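Local coordinates for protein cell division GTPase FtsZ, diverged (Clostridium botulinum C, PDB 3V3T) that is a diverged member of the tubulin/FtsZ family of cytoskeletal, filament-forming proteins, with a C-terminal domain like that of TubZ, at residues E222-Q225 with V226-K230. The protein carries 1 engineered substitution. Numbering follows the deposited sequence.
Sequences EDIQ and VALAK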
loop_
_atom_site.group_PDB
_atom_site.type_symbol
_atom_site.label_atom_id
_atom_site.label_comp_id
_atom_site.label_asym_id
_atom_site.label_seq_id
_atom_site.Cartn_x
_atom_site.Cartn_y
_atom_site.Cartn_z
ATOM N N GLU A 222 2.793 -16.181 -22.541
ATOM C CA GLU A 222 1.548 -16.182 -23.314
ATOM C C GLU A 222 1.168 -14.826 -23.912
ATOM O O GLU A 222 1.872 -13.833 -23.742
ATOM C CB GLU A 222 0.388 -16.760 -22.489
ATOM C CG GLU A 222 0.384 -16.337 -21.030
ATOM C CD GLU A 222 -0.657 -17.070 -20.196
ATOM O OE1 GLU A 222 -1.641 -17.577 -20.773
ATOM O OE2 GLU A 222 -0.488 -17.135 -18.957
ATOM N N ASP A 223 0.058 -14.810 -24.641
ATOM C CA ASP A 223 -0.489 -13.579 -25.185
ATOM C C ASP A 223 -0.527 -12.506 -24.082
ATOM O O ASP A 223 -0.902 -12.778 -22.940
ATOM C CB ASP A 223 -1.886 -13.848 -25.738
ATOM C CG ASP A 223 -2.598 -12.588 -26.170
ATOM O OD1 ASP A 223 -2.633 -12.320 -27.384
ATOM O OD2 ASP A 223 -3.135 -11.864 -25.301
ATOM N N ILE A 224 -0.129 -11.288 -24.421
ATOM C CA ILE A 224 0.029 -10.261 -23.404
ATOM C C ILE A 224 -1.298 -9.870 -22.745
ATOM O O ILE A 224 -1.335 -9.609 -21.551
ATOM C CB ILE A 224 0.786 -9.023 -23.940
ATOM C CG1 ILE A 224 1.086 -8.054 -22.800
ATOM C CG2 ILE A 224 -0.002 -8.325 -25.037
ATOM C CD1 ILE A 224 2.014 -6.957 -23.212
ATOM N N GLN A 225 -2.389 -9.858 -23.510
ATOM C CA GLN A 225 -3.707 -9.599 -22.923
ATOM C C GLN A 225 -4.121 -10.714 -21.950
ATOM O O GLN A 225 -4.678 -10.443 -20.879
ATOM C CB GLN A 225 -4.774 -9.413 -24.001
ATOM C CG GLN A 225 -4.623 -8.150 -24.840
ATOM C CD GLN A 225 -5.772 -7.954 -25.824
ATOM O OE1 GLN A 225 -6.916 -7.721 -25.428
ATOM N NE2 GLN A 225 -5.467 -8.046 -27.112
ATOM N N VAL A 226 -3.836 -11.961 -22.316
ATOM C CA VAL A 226 -4.154 -13.095 -21.456
ATOM C C VAL A 226 -3.310 -13.083 -20.183
ATOM O O VAL A 226 -3.819 -13.315 -19.090
ATOM C CB VAL A 226 -3.986 -14.461 -22.199
ATOM C CG1 VAL A 226 -4.294 -15.633 -21.273
ATOM C CG2 VAL A 226 -4.869 -14.502 -23.428
ATOM N N ALA A 227 -2.021 -12.809 -20.325
ATOM C CA ALA A 227 -1.124 -12.788 -19.174
ATOM C C ALA A 227 -1.520 -11.709 -18.163
ATOM O O ALA A 227 -1.424 -11.914 -16.961
ATOM C CB ALA A 227 0.307 -12.592 -19.617
ATOM N N LEU A 228 -1.960 -10.559 -18.652
ATOM C CA LEU A 228 -2.310 -9.454 -17.760
ATOM C C LEU A 228 -3.651 -9.713 -17.093
ATOM O O LEU A 228 -3.885 -9.317 -15.944
ATOM C CB LEU A 228 -2.321 -8.117 -18.514
ATOM C CG LEU A 228 -0.921 -7.511 -18.571
ATOM C CD1 LEU A 228 -0.841 -6.354 -19.537
ATOM C CD2 LEU A 228 -0.513 -7.085 -17.167
ATOM N N ALA A 229 -4.527 -10.396 -17.816
ATOM C CA ALA A 229 -5.815 -10.769 -17.265
ATOM C C ALA A 229 -5.631 -11.738 -16.098
ATOM O O ALA A 229 -6.260 -11.587 -15.057
ATOM C CB ALA A 229 -6.696 -11.369 -18.348
ATOM N N LYS A 230 -4.761 -12.727 -16.273
ATOM C CA LYS A 230 -4.401 -13.639 -15.192
ATOM C C LYS A 230 -3.831 -12.835 -14.022
ATOM O O LYS A 230 -4.224 -13.009 -12.867
ATOM C CB LYS A 230 -3.363 -14.643 -15.704
ATOM C CG LYS A 230 -2.877 -15.658 -14.691
ATOM C CD LYS A 230 -2.017 -16.717 -15.371
ATOM C CE LYS A 230 -1.304 -17.587 -14.355
ATOM N NZ LYS A 230 -2.262 -18.335 -13.493
#
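The carboxylate of D223 reaches forward to the backbone NH of V226 and caps the start of helix 224-233. OD2 accepts from V226 N at 3.1 Å through its anti lone pair, the one facing away from OD1, and also takes a weak, strongly bent bond from Q225 N. With CG anti to the backbone N (chi1 173°), OD2 is brought close to both amides, which makes D223 the N-cap residue, and a negative charge here would probably interact favourably with the helix dipole. The first helical backbone bond runs from A227 N to D223 O (2.8 Å). Two further i to i+4 bonds, L228 N to I224 O and A229 N to Q225 O, carry the helix on.

The face covered by the rest of the fold is apolar. I224 and L228 run side by side in the same direction, CG1 of I224 lying 4.2 Å from CD1 of L228. The buried CB of A227 also meets the aliphatic CG of E222, at 4.0 Å, where the outer side begins.

That outer side, with E222, V226 and K230, is more open to solvent. E222 lies across V226 at about a right angle, a single close approach in which OE1 comes 3.3 Å from CG1 of V226. Its meeting with K230 is looser: OE2 passes the aliphatic CD of K230 at 3.9 Å, but lies 5.9 Å from K230 NZ, which instead forms a salt bridge with E234.

This helix start belongs to the TubZ-like C-terminal region and follows strand 211-217 of the mixed sheet. I224, A227 and L228 pack on F218 in the connecting loop, and I224 and L228 also meet I261 of helix 258-265, whose A260 touches both I224 and Q225.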